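Cytochrome c7 (Geobacter sulfurreducens, PDB 3H4N) probably carries electrons as a small three-heme cytochrome c7, one of a family involved in Fe(III) respiration by Geobacter sulfurreducens. Local coordinates at residues A41-G44 against K45-H49; T51-G54 against C55-M59. All blocks are in the same frame, centred on the assembly; numbering follows the deposited sequence. Where two conformers were deposited one is given.

Both contacts use helix 45-59, in series along the chain, with centres about 14 Å apart. Contact 1 is its entry, where the loop 41-44 runs into the first turn; contact 2 is the later part, carrying the heme-binding sequence Cys-Thr-Gly-Cys-His. Each supplies a histidine to a different heme iron, His49 in contact 1 and His56 in contact 2. From FE of HEM (chain E) to FE of HEM (chain D) is 12.6 Å. The contacts also touch: Trp47 CZ3 packs 3.9 Å from Cys52 SG, and Ala48 O and Thr53 N, at 3.3 Å, probably share a hydrogen bond. A single short helix therefore serves neighbouring redox centres.

Contact 1 (A41-G44 against K45-H49); sequences AGMG and KDWAH. With HEM (protoporphyrin IX containing Fe), chain E.
Met43 puts its methyl over one face of the Trp47 indole, CE lying 3.8 Å from the centroid of the six-membered ring and 20° off its normal, a CH-pi contact. SD sits more obliquely, 4.8 Å from the same centroid, completing a Met-aromatic pair. Met43 leaves the backbone with CG opposite N (chi1 -173°), then bends at chi2 and chi3, curling CE back onto the ring. Gly42 O approaches the pyrrole end obliquely and comes within 3.3 Å of Trp47 CB. The His49 ring has the carbonyl carbon of Lys45 over one face, toward its rim, and the porphyrin carbon C4A of the chain E heme at its edge.

Water 1 ties the turn together, donating to Gly42 O and accepting from Trp47 N. Gly44 holds the N-cap position, and its O takes the nearly straight bond from Ala48 N at 2.9 Å. Elsewhere, Trp47 leans on Cys31 and Ile40 and lies near another heme; an alanine here would probably leave the Met43 methyl without its aromatic platform and open a gap between loop and helix. Ala48 CB presses on pyrrole carbon C2D, while His49 NE2 binds the iron at 2.1 Å, with His70 as the other ligand: the bis-histidine site of a cytochrome c7, supplied from near the start of helix 45-59.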
loop_
_atom_site.group_PDB
_atom_site.type_symbol
_atom_site.label_atom_id
_atom_site.label_comp_id
_atom_site.label_asym_id
_atom_site.label_seq_id
_atom_site.Cartn_x
_atom_site.Cartn_y
_atom_site.Cartn_z
ATOM N N ALA A 41 10.384 -5.547 -4.309
ATOM C CA ALA A 41 10.564 -6.188 -5.608
ATOM C C ALA A 41 9.267 -6.763 -6.191
ATOM O O ALA A 41 9.076 -6.779 -7.404
ATOM C CB ALA A 41 11.652 -7.283 -5.533
ATOM N N GLY A 42 8.394 -7.258 -5.319
ATOM C CA GLY A 42 7.129 -7.842 -5.749
ATOM C C GLY A 42 6.011 -6.875 -6.086
ATOM O O GLY A 42 4.914 -7.293 -6.453
ATOM N N MET A 43 6.277 -5.579 -5.984
ATOM C CA MET A 43 5.245 -4.556 -6.172
ATOM C C MET A 43 4.635 -4.626 -7.566
ATOM O O MET A 43 5.326 -4.731 -8.578
ATOM C CB MET A 43 5.817 -3.147 -5.943
ATOM C CG MET A 43 4.773 -2.024 -5.957
ATOM S SD MET A 43 3.354 -2.270 -4.861
ATOM C CE MET A 43 4.211 -2.269 -3.280
ATOM N N GLY A 44 3.320 -4.540 -7.594
ATOM C CA GLY A 44 2.531 -4.610 -8.811
ATOM C C GLY A 44 1.085 -4.837 -8.443
ATOM O O GLY A 44 0.725 -4.771 -7.274
ATOM N N LYS A 45 0.256 -5.112 -9.437
ATOM C CA LYS A 45 -1.157 -5.353 -9.261
ATOM C C LYS A 45 -1.434 -6.485 -8.267
ATOM O O LYS A 45 -2.275 -6.327 -7.390
ATOM C CB LYS A 45 -1.750 -5.668 -10.636
ATOM C CG LYS A 45 -3.180 -6.111 -10.641
ATOM C CD LYS A 45 -3.701 -6.354 -12.070
ATOM C CE LYS A 45 -2.938 -7.432 -12.799
ATOM N NZ LYS A 45 -3.768 -8.297 -13.664
ATOM N N ASP A 46 -0.758 -7.629 -8.400
ATOM C CA ASP A 46 -1.027 -8.770 -7.518
ATOM C C ASP A 46 -0.719 -8.413 -6.072
ATOM O O ASP A 46 -1.487 -8.716 -5.162
ATOM C CB ASP A 46 -0.211 -10.007 -7.937
ATOM C CG ASP A 46 -0.623 -10.551 -9.302
ATOM O OD1 ASP A 46 0.155 -11.340 -9.892
ATOM O OD2 ASP A 46 -1.694 -10.236 -9.863
ATOM N N TRP A 47 0.410 -7.739 -5.861
ATOM C CA TRP A 47 0.835 -7.350 -4.519
ATOM C C TRP A 47 -0.166 -6.377 -3.923
ATOM O O TRP A 47 -0.627 -6.538 -2.782
ATOM C CB TRP A 47 2.210 -6.671 -4.591
ATOM C CG TRP A 47 2.998 -6.622 -3.299
ATOM C CD1 TRP A 47 4.057 -7.420 -2.969
ATOM C CD2 TRP A 47 2.815 -5.718 -2.183
ATOM N NE1 TRP A 47 4.540 -7.078 -1.731
ATOM C CE2 TRP A 47 3.805 -6.038 -1.227
ATOM C CE3 TRP A 47 1.929 -4.671 -1.899
ATOM C CZ2 TRP A 47 3.919 -5.367 -0.013
ATOM C CZ3 TRP A 47 2.058 -3.992 -0.696
ATOM C CH2 TRP A 47 3.037 -4.359 0.238
ATOM N N ALA A 48 -0.497 -5.342 -4.686
ATOM C CA ALA A 48 -1.318 -4.253 -4.170
ATOM C C ALA A 48 -2.756 -4.682 -3.863
ATOM O O ALA A 48 -3.334 -4.342 -2.816
ATOM C CB ALA A 48 -1.327 -3.103 -5.141
ATOM N N HIS A 49 -3.340 -5.440 -4.773
ATOM C CA HIS A 49 -4.725 -5.849 -4.626
ATOM C C HIS A 49 -4.900 -6.946 -3.557
ATOM O O HIS A 49 -6.023 -7.226 -3.135
ATOM C CB HIS A 49 -5.295 -6.308 -5.948
ATOM C CG HIS A 49 -5.362 -5.265 -7.021
ATOM N ND1 HIS A 49 -5.595 -5.488 -8.363
ATOM C CD2 HIS A 49 -5.167 -3.939 -6.893
ATOM C CE1 HIS A 49 -5.577 -4.322 -8.994
ATOM N NE2 HIS A 49 -5.322 -3.370 -8.124
HETATM C CHA HEM E . -2.258 -2.071 -10.091
HETATM C CHB HEM E . -6.839 -1.934 -11.647
HETATM C CHC HEM E . -8.190 -1.284 -7.076
HETATM C CHD HEM E . -3.698 -0.032 -5.936
HETATM C C1A HEM E . -3.351 -2.112 -10.927
HETATM C C2A HEM E . -3.338 -2.361 -12.355
HETATM C C3A HEM E . -4.616 -2.317 -12.775
HETATM C C4A HEM E . -5.462 -2.053 -11.629
HETATM C CMA HEM E . -5.150 -2.495 -14.206
HETATM C CAA HEM E . -2.066 -2.585 -13.211
HETATM C CBA HEM E . -1.570 -1.214 -13.672
HETATM C CGA HEM E . -0.323 -1.249 -14.528
HETATM O O1A HEM E . 0.463 -2.218 -14.457
HETATM O O2A HEM E . -0.085 -0.270 -15.268
HETATM C C1B HEM E . -7.623 -1.794 -10.515
HETATM C C2B HEM E . -9.060 -1.946 -10.450
HETATM C C3B HEM E . -9.436 -1.762 -9.183
HETATM C C4B HEM E . -8.229 -1.514 -8.423
HETATM C CMB HEM E . -9.940 -2.208 -11.696
HETATM C CAB HEM E . -10.848 -1.853 -8.564
HETATM C CBB HEM E . -11.515 -3.035 -8.766
HETATM C C1C HEM E . -7.105 -0.832 -6.358
HETATM C C2C HEM E . -7.133 -0.309 -5.004
HETATM C C3C HEM E . -5.875 0.060 -4.698
HETATM C C4C HEM E . -5.029 -0.246 -5.832
HETATM C CMC HEM E . -8.408 -0.185 -4.154
HETATM C CAC HEM E . -5.331 0.679 -3.388
HETATM C CBC HEM E . -5.636 0.099 -2.195
HETATM C C1D HEM E . -2.906 -0.511 -6.937
HETATM C C2D HEM E . -1.484 -0.461 -6.892
HETATM C C3D HEM E . -1.029 -1.117 -8.153
HETATM C C4D HEM E . -2.220 -1.493 -8.856
HETATM C CMD HEM E . -0.613 0.127 -5.788
HETATM C CAD HEM E . 0.426 -1.346 -8.555
HETATM C CBD HEM E . 1.119 -0.152 -9.216
HETATM C CGD HEM E . 2.633 -0.367 -9.372
HETATM O O1D HEM E . 3.196 -1.329 -8.793
HETATM O O2D HEM E . 3.344 0.405 -10.081
HETATM N NA HEM E . -4.648 -1.917 -10.514
HETATM N NB HEM E . -7.139 -1.548 -9.247
HETATM N NC HEM E . -5.810 -0.759 -6.822
HETATM N ND HEM E . -3.317 -1.113 -8.111
HETATM FE FE HEM E . -5.245 -1.362 -8.664
HETATM O O HOH W 1 2.506 -7.623 -7.916
#

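Contact 2 (T51-G54 against C55-M59); sequences TCTG and CHKEM. With HEM (protoporphyrin IX containing Fe), chain D.
Cys52 O stands over one face of the His56 imidazole, toward its rim and 3.4 Å above the plane, while also accepting the His56 backbone N-H, at 3.2 Å and in the carbonyl plane. That carbonyl belongs to the tight side of the helix, the side fastened to the chain D heme. Cys52 SG is bonded covalently to CAB and Cys55 SG to CAC, each at 1.9 Å. The two sulfurs reach their vinyl-derived carbons by different rotations: SG of Cys52 lies opposite its carbonyl carbon (chi1 -50°), that of Cys55 opposite its backbone N (chi1 176°). His56 NE2 closes the grip, binding the iron at 2.0 Å, with His21 as the other ligand. His56 ND1 is hydrogen-bonded to Pro63 O, so the ring is held at both nitrogens and its rotation is fixed.

The exposed part, Gly54, Lys57 and Glu58, is looser. Lys57 runs out extended beside Thr53, the two side chains pointing the same way, and their closest approach is CE to Thr53 CG2 at 3.8 Å. Glu58 adds little more than its CB near Gly54 O. What holds this part is the backbone: Lys57 N bonds to Thr53 O and Glu58 N to Gly54 O, each at 3.0 Å.

Cys52 to His56 form the CXXCH heme-binding motif of c-type cytochromes, here wound into regular helix. This latter part of helix 45-59 carries its own heme, and Cys52, Thr53 and His56 also border a second one. Where His56 and Lys57 touch Thr64, it meets the loop that leads on to the short helix 66-69; the hairpin of strands 5-7 and 14-16 comes earlier in the chain.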
loop_
_atom_site.group_PDB
_atom_site.type_symbol
_atom_site.label_atom_id
_atom_site.label_comp_id
_atom_site.label_asym_id
_atom_site.label_seq_id
_atom_site.Cartn_x
_atom_site.Cartn_y
_atom_site.Cartn_z
ATOM N N THR A 51 -2.350 -7.072 -0.582
ATOM C CA THR A 51 -1.867 -6.521 0.677
ATOM C C THR A 51 -2.439 -5.156 1.026
ATOM O O THR A 51 -2.823 -4.922 2.174
ATOM C CB THR A 51 -0.348 -6.477 0.650
ATOM O OG1 THR A 51 0.155 -7.811 0.506
ATOM C CG2 THR A 51 0.223 -5.951 1.957
ATOM N N CYS A 52 -2.490 -4.256 0.052
ATOM C CA CYS A 52 -3.018 -2.907 0.296
ATOM C C CYS A 52 -4.516 -2.964 0.599
ATOM O O CYS A 52 -4.975 -2.563 1.667
ATOM C CB CYS A 52 -2.756 -1.964 -0.889
ATOM S SG CYS A 52 -1.080 -1.863 -1.548
ATOM N N THR A 53 -5.282 -3.493 -0.348
ATOM C CA THR A 53 -6.722 -3.560 -0.182
ATOM C C THR A 53 -7.087 -4.442 1.020
ATOM O O THR A 53 -8.026 -4.152 1.751
ATOM C CB THR A 53 -7.375 -4.085 -1.474
ATOM O OG1 THR A 53 -6.951 -3.265 -2.573
ATOM C CG2 THR A 53 -8.903 -3.958 -1.463
ATOM N N GLY A 54 -6.339 -5.527 1.225
ATOM C CA GLY A 54 -6.605 -6.462 2.311
ATOM C C GLY A 54 -6.584 -5.785 3.673
ATOM O O GLY A 54 -7.477 -5.984 4.503
ATOM N N CYS A 55 -5.557 -4.981 3.923
ATOM C CA CYS A 55 -5.483 -4.307 5.217
ATOM C C CYS A 55 -6.581 -3.259 5.368
ATOM O O CYS A 55 -7.193 -3.160 6.425
ATOM C CB CYS A 55 -4.139 -3.644 5.453
ATOM S SG CYS A 55 -4.187 -2.752 7.028
ATOM N N HIS A 56 -6.851 -2.497 4.314
ATOM C CA HIS A 56 -7.887 -1.474 4.395
ATOM C C HIS A 56 -9.237 -2.101 4.766
ATOM O O HIS A 56 -9.995 -1.567 5.579
ATOM C CB HIS A 56 -7.994 -0.696 3.080
ATOM C CG HIS A 56 -6.777 0.118 2.766
ATOM N ND1 HIS A 56 -6.527 0.598 1.503
ATOM C CD2 HIS A 56 -5.730 0.509 3.531
ATOM C CE1 HIS A 56 -5.389 1.270 1.507
ATOM N NE2 HIS A 56 -4.892 1.246 2.734
ATOM N N LYS A 57 -9.527 -3.262 4.193
ATOM C CA LYS A 57 -10.755 -3.984 4.538
ATOM C C LYS A 57 -10.701 -4.520 5.977
ATOM O O LYS A 57 -11.692 -4.443 6.694
ATOM C CB LYS A 57 -11.025 -5.073 3.490
ATOM C CG LYS A 57 -11.446 -4.492 2.141
ATOM C CD LYS A 57 -11.915 -5.529 1.127
ATOM C CE LYS A 57 -12.371 -4.853 -0.176
ATOM N NZ LYS A 57 -12.606 -5.808 -1.308
ATOM N N GLU A 58 -9.549 -5.020 6.418
ATOM C CA GLU A 58 -9.420 -5.545 7.790
ATOM C C GLU A 58 -9.622 -4.455 8.841
ATOM O O GLU A 58 -10.207 -4.712 9.906
ATOM C CB GLU A 58 -8.045 -6.204 7.979
ATOM C CG GLU A 58 -7.826 -7.101 9.203
ATOM C CD GLU A 58 -9.085 -7.532 9.950
ATOM O OE1 GLU A 58 -9.227 -7.159 11.135
ATOM O OE2 GLU A 58 -9.915 -8.269 9.375
ATOM N N MET A 59 -9.125 -3.251 8.561
ATOM C CA MET A 59 -9.151 -2.157 9.521
ATOM C C MET A 59 -10.399 -1.297 9.401
ATOM O O MET A 59 -10.659 -0.489 10.284
ATOM C CB MET A 59 -7.918 -1.275 9.353
ATOM C CG MET A 59 -6.637 -1.990 9.655
ATOM S SD MET A 59 -5.167 -0.955 9.766
ATOM C CE MET A 59 -5.519 0.156 11.152
HETATM C CHA HEM D . -4.891 4.968 4.237
HETATM C CHB HEM D . -2.913 3.418 0.126
HETATM C CHC HEM D . -1.298 -0.486 2.438
HETATM C CHD HEM D . -3.664 0.770 6.396
HETATM C C1A HEM D . -4.465 4.920 2.936
HETATM C C2A HEM D . -4.668 5.948 1.924
HETATM C C3A HEM D . -4.114 5.504 0.784
HETATM C C4A HEM D . -3.566 4.199 1.036
HETATM C CMA HEM D . -4.054 6.222 -0.587
HETATM C CAA HEM D . -5.362 7.319 2.156
HETATM C CBA HEM D . -6.588 7.560 1.282
HETATM C CGA HEM D . -6.887 9.040 1.147
HETATM O O1A HEM D . -6.207 9.883 1.794
HETATM O O2A HEM D . -7.827 9.401 0.387
HETATM C C1B HEM D . -2.287 2.229 0.406
HETATM C C2B HEM D . -1.485 1.478 -0.532
HETATM C C3B HEM D . -1.003 0.414 0.123
HETATM C C4B HEM D . -1.513 0.456 1.475
HETATM C CMB HEM D . -1.249 1.874 -1.997
HETATM C CAB HEM D . -0.074 -0.708 -0.386
HETATM C CBB HEM D . 1.034 -0.308 -1.082
HETATM C C1C HEM D . -1.844 -0.505 3.685
HETATM C C2C HEM D . -1.646 -1.565 4.657
HETATM C C3C HEM D . -2.276 -1.210 5.776
HETATM C C4C HEM D . -2.907 0.070 5.503
HETATM C CMC HEM D . -0.826 -2.838 4.375
HETATM C CAC HEM D . -2.402 -1.995 7.111
HETATM C CBC HEM D . -1.462 -2.927 7.459
HETATM C C1D HEM D . -4.182 2.031 6.199
HETATM C C2D HEM D . -4.863 2.803 7.197
HETATM C C3D HEM D . -5.241 4.092 6.529
HETATM C C4D HEM D . -4.758 3.988 5.186
HETATM C CMD HEM D . -5.148 2.407 8.642
HETATM C CAD HEM D . -5.966 5.266 7.183
HETATM C CBD HEM D . -4.912 6.182 7.812
HETATM C CGD HEM D . -5.488 7.387 8.513
HETATM O O1D HEM D . -6.528 7.905 8.046
HETATM O O2D HEM D . -4.890 7.866 9.520
HETATM N NA HEM D . -3.791 3.870 2.357
HETATM N NB HEM D . -2.276 1.575 1.635
HETATM N NC HEM D . -2.628 0.490 4.228
HETATM N ND HEM D . -4.127 2.759 5.014
HETATM FE FE HEM D . -3.193 2.172 3.311
#